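Local atomic coordinates of putative uncharacterized protein (Legionella drancourtii, PDB entry 4JVS), a protein that probably acts as a GTPase-activating effector exported by the Dot/Icm secretion system, its LepB GAP domain speeding GTP hydrolysis by a small GTPase. Residues P24-E29 against G43-I48; S126-K131 against A166-I171. All coordinates share one frame; numbering follows the deposited sequence.

Contacts 1 and 2 follow one another along the LepB GAP N-terminal subdomain, with centres about 19 Å apart and nearest atoms about 7 Å apart, so they do not touch directly. Helix 193-214 connects them: its Leu199 packs against Leu45 of contact 1 and against Ile170 in the helical segment of contact 2. Contact 1 lies on the periphery, its centre about 28 Å from that of the chain. Contact 2 is buried, its centre about 10 Å from that of the chain, and its Gln168 side chain is about 11 Å from the bound aluminum fluoride and 13 Å from GDP. Contact 2 is thus the one closer to the nucleotide site, though Gln168 touches neither ligand.

Contact 1: residues P24-E29 against G43-I48; sequences PLLQME and GLLGQI
The irregular segment 24-29 passes the late part of helix 34-45 most closely where Pro24 faces Leu44, their CA atoms 6.4 Å apart. No hydrogen bond crosses this approach, which is mainly apolar packing with two carbon-to-carbonyl contacts. Pro24 supplies the main surface, with its CB bond directed toward the helix and its ring lying against two consecutive leucines. Ring atom CG meets the Leu45 side chain at CD2, 3.4 Å away, and the two side chains cross at about a right angle. The same CG also lies 3.7 Å from the carbonyl oxygen of Leu44, while the ring CB approaches Leu44 CB at 4.1 Å. The proline thus covers both the root of one leucine and a branch of its neighbour.

In Leu44, CG stands beside the backbone N, anti to the carbonyl carbon (chi1 -73°), and the extended second torsion of 180° carries CD1 onward to Leu25 O, 4.0 Å away. This is a methyl group resting near a backbone carbonyl. Leu45 divides its two branches between partners: CD2 goes to Pro24, whereas CD1 reaches CD2 of Leu26 at a looser 4.4 Å. Leu25 contributes its backbone, as its CB bond points away from the helix.

Outside the pair of segments, Arg54 holds the extended chain through backbone hydrogen bonds with Pro24 and Leu26, and Trp41, one turn earlier on the helix, donates NE1 to Gln27 O. In this contact the chain ahead of helix 34-45 runs back alongside that same helix, with Leu45 extending the apolar packing to Leu195 and Leu199 of helix 193-214.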
ATOM      1  N   PRO A  24       8.824 -10.685 -28.043  1.00 52.28           N
ATOM      2  CA  PRO A  24       7.423 -10.430 -28.376  1.00 47.72           C
ATOM      3  C   PRO A  24       6.948  -9.089 -27.838  1.00 50.83           C
ATOM      4  O   PRO A  24       7.507  -8.602 -26.858  1.00 50.90           O
ATOM      5  CB  PRO A  24       6.691 -11.567 -27.670  1.00 47.77           C
ATOM      6  CG  PRO A  24       7.579 -11.975 -26.590  1.00 48.29           C
ATOM      7  CD  PRO A  24       8.966 -11.790 -27.083  1.00 51.34           C
ATOM      8  N   LEU A  25       5.924  -8.519 -28.468  1.00 49.72           N
ATOM      9  CA  LEU A  25       5.404  -7.204 -28.106  1.00 47.56           C
ATOM     10  C   LEU A  25       4.105  -7.322 -27.322  1.00 46.79           C
ATOM     11  O   LEU A  25       3.092  -7.781 -27.849  1.00 49.40           O
ATOM     12  CB  LEU A  25       5.141  -6.394 -29.375  1.00 49.31           C
ATOM     13  CG  LEU A  25       4.615  -4.962 -29.277  1.00 45.38           C
ATOM     14  CD1 LEU A  25       5.748  -3.994 -29.034  1.00 46.09           C
ATOM     15  CD2 LEU A  25       3.906  -4.613 -30.552  1.00 42.99           C
ATOM     16  N   LEU A  26       4.128  -6.909 -26.062  1.00 44.41           N
ATOM     17  CA  LEU A  26       2.911  -6.910 -25.266  1.00 44.37           C
ATOM     18  C   LEU A  26       1.970  -5.827 -25.764  1.00 45.72           C
ATOM     19  O   LEU A  26       2.340  -4.653 -25.825  1.00 47.85           O
ATOM     20  CB  LEU A  26       3.225  -6.679 -23.794  1.00 43.19           C
ATOM     21  CG  LEU A  26       4.243  -7.630 -23.181  1.00 42.68           C
ATOM     22  CD1 LEU A  26       4.422  -7.274 -21.729  1.00 39.24           C
ATOM     23  CD2 LEU A  26       3.815  -9.085 -23.355  1.00 44.00           C
ATOM     24  N   GLN A  27       0.754  -6.231 -26.114  1.00 45.52           N
ATOM     25  CA  GLN A  27      -0.247  -5.302 -26.620  1.00 47.37           C
ATOM     26  C   GLN A  27      -1.547  -5.370 -25.831  1.00 47.80           C
ATOM     27  O   GLN A  27      -1.922  -6.435 -25.329  1.00 48.60           O
ATOM     28  CB  GLN A  27      -0.521  -5.560 -28.103  1.00 49.00           C
ATOM     29  CG  GLN A  27       0.356  -4.742 -29.037  1.00 51.16           C
ATOM     30  CD  GLN A  27      -0.082  -4.850 -30.480  1.00 52.61           C
ATOM     31  OE1 GLN A  27      -0.145  -5.951 -31.040  1.00 54.90           O
ATOM     32  NE2 GLN A  27      -0.395  -3.709 -31.092  1.00 47.36           N
ATOM     33  N   MET A  28      -2.258  -4.262 -25.742  1.00 45.40           N
ATOM     34  CA  MET A  28      -3.476  -4.231 -24.973  1.00 48.22           C
ATOM     35  C   MET A  28      -4.696  -4.212 -25.838  1.00 51.17           C
ATOM     36  O   MET A  28      -4.831  -3.428 -26.733  1.00 49.59           O
ATOM     37  CB  MET A  28      -3.487  -3.066 -24.045  1.00 47.70           C
ATOM     38  CG  MET A  28      -2.399  -3.134 -23.022  1.00 48.03           C
ATOM     39  SD  MET A  28      -2.779  -2.077 -21.666  1.00 53.94           S
ATOM     40  CE  MET A  28      -4.474  -2.477 -21.346  1.00 39.89           C
ATOM     41  N   GLU A  29      -5.584  -5.129 -25.524  1.00 56.89           N
ATOM     42  CA  GLU A  29      -6.603  -5.605 -26.412  1.00 63.13           C
ATOM     43  C   GLU A  29      -7.811  -4.721 -26.593  1.00 72.10           C
ATOM     44  O   GLU A  29      -8.038  -3.777 -25.858  1.00 68.45           O
ATOM     45  CB  GLU A  29      -7.024  -7.015 -26.038  1.00 63.04           C
ATOM     46  CG  GLU A  29      -6.181  -7.666 -24.967  1.00 59.62           C
ATOM     47  CD  GLU A  29      -5.829  -9.088 -25.304  1.00 60.33           C
ATOM     48  OE1 GLU A  29      -6.634  -9.984 -25.054  1.00 59.94           O
ATOM     49  OE2 GLU A  29      -4.739  -9.304 -25.829  1.00 59.29           O
ATOM     50  N   GLY A  43       1.238 -16.570 -22.858  1.00 42.47           N
ATOM     51  CA  GLY A  43       1.425 -17.407 -24.023  1.00 42.03           C
ATOM     52  C   GLY A  43       2.566 -16.929 -24.899  1.00 46.99           C
ATOM     53  O   GLY A  43       3.412 -17.726 -25.314  1.00 47.38           O
ATOM     54  N   LEU A  44       2.585 -15.625 -25.181  1.00 47.41           N
ATOM     55  CA  LEU A  44       3.645 -15.004 -25.968  1.00 46.19           C
ATOM     56  C   LEU A  44       5.017 -15.131 -25.300  1.00 46.14           C
ATOM     57  O   LEU A  44       6.038 -15.267 -25.970  1.00 48.38           O
ATOM     58  CB  LEU A  44       3.342 -13.521 -26.198  1.00 46.07           C
ATOM     59  CG  LEU A  44       2.246 -13.087 -27.168  1.00 41.59           C
ATOM     60  CD1 LEU A  44       2.149 -11.577 -27.205  1.00 42.65           C
ATOM     61  CD2 LEU A  44       2.558 -13.617 -28.540  1.00 45.28           C
ATOM     62  N   LEU A  45       5.060 -15.063 -24.000  1.00 44.01           N
ATOM     63  CA  LEU A  45       6.323 -15.123 -23.312  1.00 47.18           C
ATOM     64  C   LEU A  45       6.781 -16.536 -23.013  1.00 49.63           C
ATOM     65  O   LEU A  45       7.896 -16.749 -22.598  1.00 49.52           O
ATOM     66  CB  LEU A  45       6.254 -14.282 -22.040  1.00 46.92           C
ATOM     67  CG  LEU A  45       6.054 -12.787 -22.268  1.00 48.13           C
ATOM     68  CD1 LEU A  45       6.079 -11.990 -20.997  1.00 47.16           C
ATOM     69  CD2 LEU A  45       7.083 -12.250 -23.216  1.00 46.96           C
ATOM     70  N   GLY A  46       5.909 -17.499 -23.220  1.00 46.02           N
ATOM     71  CA  GLY A  46       6.233 -18.875 -22.963  1.00 44.32           C
ATOM     72  C   GLY A  46       6.722 -19.524 -24.211  1.00 51.06           C
ATOM     73  O   GLY A  46       7.079 -20.673 -24.251  1.00 52.59           O
ATOM     74  N   GLN A  47       6.726 -18.763 -25.268  1.00 51.13           N
ATOM     75  CA  GLN A  47       7.119 -19.280 -26.525  1.00 50.31           C
ATOM     76  C   GLN A  47       8.582 -19.490 -26.464  1.00 49.80           C
ATOM     77  O   GLN A  47       9.245 -18.955 -25.631  1.00 51.07           O
ATOM     78  CB  GLN A  47       6.778 -18.307 -27.608  1.00 51.27           C
ATOM     79  CG  GLN A  47       5.517 -18.640 -28.344  1.00 49.53           C
ATOM     80  CD  GLN A  47       5.267 -17.620 -29.399  1.00 60.16           C
ATOM     81  OE1 GLN A  47       5.488 -16.439 -29.178  1.00 64.48           O
ATOM     82  NE2 GLN A  47       4.852 -18.058 -30.566  1.00 61.02           N
ATOM     83  N   ILE A  48       9.068 -20.340 -27.333  1.00 48.03           N
ATOM     84  CA  ILE A  48      10.410 -20.800 -27.273  1.00 48.96           C
ATOM     85  C   ILE A  48      11.438 -19.790 -27.685  1.00 50.52           C
ATOM     86  O   ILE A  48      11.279 -19.096 -28.637  1.00 51.62           O
ATOM     87  CB  ILE A  48      10.513 -22.073 -28.094  1.00 46.69           C
ATOM     88  CG1 ILE A  48      11.698 -22.047 -29.012  1.00 45.86           C
ATOM     89  CG2 ILE A  48       9.239 -22.272 -28.859  1.00 44.66           C
ATOM     90  CD1 ILE A  48      12.206 -23.424 -29.315  1.00 45.98           C
TER

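Contact 2: residues S126-K131 against A166-I171; sequences SIVDPK and AGQNII
Gln168, on helix 156-177, meets Ser126 and Val128 of the loop that follows helix 118-124, and it carries most of the contact from the helical side. Its CB bond points toward the loop, with the CA atoms of Gln168 and Val128 7.1 Å apart. CG, anti to the carbonyl carbon (chi1 -66°), is the first atom to touch: it lies 4.0 Å from Val128 CG2 and also near the Ser126 carbonyl oxygen. The chain continues extended beyond CG, and CD comes to 3.7 Å from Ser126 O. At the tip, NE2 approaches that same oxygen at 3.1 Å, but the oxygen sits well out of the plane of the amide group and the angle is poor, so the pair is close without being a hydrogen bond. NE2 has its hydrogen bond with a different partner, beyond the two segments.

Val128 and Gln168 slide past each other in opposite directions. The valine branch that does the touching, CG2, lies beside the backbone N, and it also makes a marginal contact with Ile171 CD1 at 4.5 Å, one helical turn after Gln168. Ile171 and Val128 both pack further onto helix 60-80, through Leu63 and Phe67 respectively, while Asn68 of that helix hydrogen-bonds to Val128 O.

The other protein chain of the assembly packs here as well, placing an aromatic side chain on Gln168, an apolar one on Val128 and a basic one on Ser126. The contact therefore combines an apolar seam at Val128 with a buried amide lying across a carbonyl. Across the two segments, loop and helix are held by van der Waals packing rather than by a polar link, at a surface where the partner protein packs directly on the same residues.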
ATOM      1  N   SER A 126      -6.394  -3.091  -2.681  1.00 34.29           N
ATOM      2  CA  SER A 126      -5.838  -3.748  -3.855  1.00 34.56           C
ATOM      3  C   SER A 126      -6.039  -3.030  -5.196  1.00 36.84           C
ATOM      4  O   SER A 126      -5.518  -3.473  -6.216  1.00 38.94           O
ATOM      5  CB  SER A 126      -6.348  -5.185  -3.921  1.00 36.19           C
ATOM      6  OG  SER A 126      -5.812  -5.948  -2.844  1.00 38.03           O
ATOM      7  N   ILE A 127      -6.768  -1.917  -5.200  1.00 35.72           N
ATOM      8  CA  ILE A 127      -6.951  -1.150  -6.425  1.00 35.26           C
ATOM      9  C   ILE A 127      -5.721  -0.303  -6.770  1.00 36.97           C
ATOM     10  O   ILE A 127      -5.170   0.404  -5.925  1.00 37.76           O
ATOM     11  CB  ILE A 127      -8.256  -0.312  -6.397  1.00 35.29           C
ATOM     12  CG1 ILE A 127      -9.432  -1.190  -6.836  1.00 38.24           C
ATOM     13  CG2 ILE A 127      -8.159   0.899  -7.319  1.00 33.66           C
ATOM     14  CD1 ILE A 127     -10.756  -0.481  -6.885  1.00 39.85           C
ATOM     15  N   VAL A 128      -5.284  -0.408  -8.018  1.00 36.96           N
ATOM     16  CA  VAL A 128      -4.111   0.305  -8.488  1.00 36.74           C
ATOM     17  C   VAL A 128      -4.527   1.637  -9.084  1.00 37.27           C
ATOM     18  O   VAL A 128      -5.288   1.679 -10.050  1.00 38.01           O
ATOM     19  CB  VAL A 128      -3.356  -0.499  -9.566  1.00 35.85           C
ATOM     20  CG1 VAL A 128      -2.008   0.117  -9.829  1.00 35.79           C
ATOM     21  CG2 VAL A 128      -3.199  -1.940  -9.135  1.00 36.35           C
ATOM     22  N   ASP A 129      -4.024   2.720  -8.502  1.00 36.40           N
ATOM     23  CA  ASP A 129      -4.318   4.063  -8.976  1.00 36.56           C
ATOM     24  C   ASP A 129      -3.749   4.255 -10.368  1.00 37.35           C
ATOM     25  O   ASP A 129      -2.533   4.202 -10.556  1.00 37.84           O
ATOM     26  CB  ASP A 129      -3.702   5.098  -8.032  1.00 40.33           C
ATOM     27  CG  ASP A 129      -4.088   6.517  -8.395  1.00 43.35           C
ATOM     28  OD1 ASP A 129      -3.217   7.417  -8.317  1.00 42.07           O
ATOM     29  OD2 ASP A 129      -5.270   6.721  -8.757  1.00 43.56           O
ATOM     30  N   PRO A 130      -4.628   4.471 -11.355  1.00 37.58           N
ATOM     31  CA  PRO A 130      -4.178   4.695 -12.737  1.00 40.37           C
ATOM     32  C   PRO A 130      -3.201   5.879 -12.870  1.00 41.10           C
ATOM     33  O   PRO A 130      -2.258   5.799 -13.653  1.00 40.12           O
ATOM     34  CB  PRO A 130      -5.489   4.974 -13.489  1.00 38.24           C
ATOM     35  CG  PRO A 130      -6.548   4.264 -12.687  1.00 37.09           C
ATOM     36  CD  PRO A 130      -6.099   4.382 -11.251  1.00 38.14           C
ATOM     37  N   LYS A 131      -3.345   6.912 -12.074  1.00 42.88           N
ATOM     38  CA  LYS A 131      -2.428   8.012 -12.173  1.00 44.02           C
ATOM     39  C   LYS A 131      -1.076   7.785 -11.582  1.00 44.18           C
ATOM     40  O   LYS A 131      -0.076   8.044 -12.196  1.00 44.42           O
ATOM     41  CB  LYS A 131      -3.007   9.221 -11.506  1.00 51.59           C
ATOM     42  CG  LYS A 131      -4.211   9.773 -12.174  1.00 57.34           C
ATOM     43  CD  LYS A 131      -4.515  11.136 -11.619  1.00 62.10           C
ATOM     44  CE  LYS A 131      -5.432  11.055 -10.426  1.00 62.27           C
ATOM     45  NZ  LYS A 131      -6.854  11.107 -10.833  1.00 62.60           N
ATOM     46  N   ALA A 166      -1.453 -10.534  -6.811  1.00 36.21           N
ATOM     47  CA  ALA A 166      -0.847 -11.172  -7.971  1.00 35.55           C
ATOM     48  C   ALA A 166      -0.978 -10.292  -9.205  1.00 35.10           C
ATOM     49  O   ALA A 166      -0.035 -10.160  -9.989  1.00 34.70           O
ATOM     50  CB  ALA A 166      -1.488 -12.544  -8.214  1.00 35.58           C
ATOM     51  N   GLY A 167      -2.158  -9.700  -9.374  1.00 35.97           N
ATOM     52  CA  GLY A 167      -2.434  -8.836 -10.501  1.00 34.13           C
ATOM     53  C   GLY A 167      -1.613  -7.570 -10.408  1.00 36.76           C
ATOM     54  O   GLY A 167      -1.125  -7.066 -11.427  1.00 38.75           O
ATOM     55  N   GLN A 168      -1.463  -7.061  -9.184  1.00 34.22           N
ATOM     56  CA  GLN A 168      -0.658  -5.875  -8.925  1.00 33.36           C
ATOM     57  C   GLN A 168       0.784  -6.114  -9.345  1.00 34.46           C
ATOM     58  O   GLN A 168       1.430  -5.256  -9.943  1.00 34.86           O
ATOM     59  CB  GLN A 168      -0.702  -5.522  -7.443  1.00 36.09           C
ATOM     60  CG  GLN A 168      -2.080  -5.097  -6.943  1.00 37.35           C
ATOM     61  CD  GLN A 168      -2.044  -4.517  -5.537  1.00 36.00           C
ATOM     62  OE1 GLN A 168      -1.581  -5.162  -4.588  1.00 36.89           O
ATOM     63  NE2 GLN A 168      -2.527  -3.293  -5.400  1.00 33.70           N
ATOM     64  N   ASN A 169       1.280  -7.302  -9.041  1.00 33.93           N
ATOM     65  CA  ASN A 169       2.663  -7.635  -9.299  1.00 32.21           C
ATOM     66  C   ASN A 169       2.966  -7.719 -10.797  1.00 34.22           C
ATOM     67  O   ASN A 169       4.072  -7.385 -11.227  1.00 35.33           O
ATOM     68  CB  ASN A 169       3.011  -8.933  -8.575  1.00 31.96           C
ATOM     69  CG  ASN A 169       4.498  -9.189  -8.500  1.00 35.24           C
ATOM     70  OD1 ASN A 169       5.313  -8.284  -8.683  1.00 35.38           O
ATOM     71  ND2 ASN A 169       4.864 -10.438  -8.228  1.00 35.16           N
ATOM     72  N   ILE A 170       1.989  -8.162 -11.586  1.00 31.59           N
ATOM     73  CA  ILE A 170       2.138  -8.204 -13.037  1.00 33.11           C
ATOM     74  C   ILE A 170       2.428  -6.791 -13.553  1.00 35.89           C
ATOM     75  O   ILE A 170       3.355  -6.563 -14.328  1.00 36.50           O
ATOM     76  CB  ILE A 170       0.862  -8.735 -13.725  1.00 35.55           C
ATOM     77  CG1 ILE A 170       0.588 -10.186 -13.325  1.00 39.19           C
ATOM     78  CG2 ILE A 170       0.963  -8.605 -15.240  1.00 34.00           C
ATOM     79  CD1 ILE A 170      -0.679 -10.753 -13.938  1.00 37.58           C
ATOM     80  N   ILE A 171       1.627  -5.843 -13.092  1.00 36.21           N
ATOM     81  CA  ILE A 171       1.789  -4.447 -13.453  1.00 34.64           C
ATOM     82  C   ILE A 171       3.113  -3.910 -12.934  1.00 35.23           C
ATOM     83  O   ILE A 171       3.780  -3.152 -13.626  1.00 37.14           O
ATOM     84  CB  ILE A 171       0.622  -3.611 -12.891  1.00 34.49           C
ATOM     85  CG1 ILE A 171      -0.701  -4.116 -13.487  1.00 33.71           C
ATOM     86  CG2 ILE A 171       0.859  -2.132 -13.139  1.00 31.41           C
ATOM     87  CD1 ILE A 171      -1.903  -3.275 -13.178  1.00 34.92           C
TER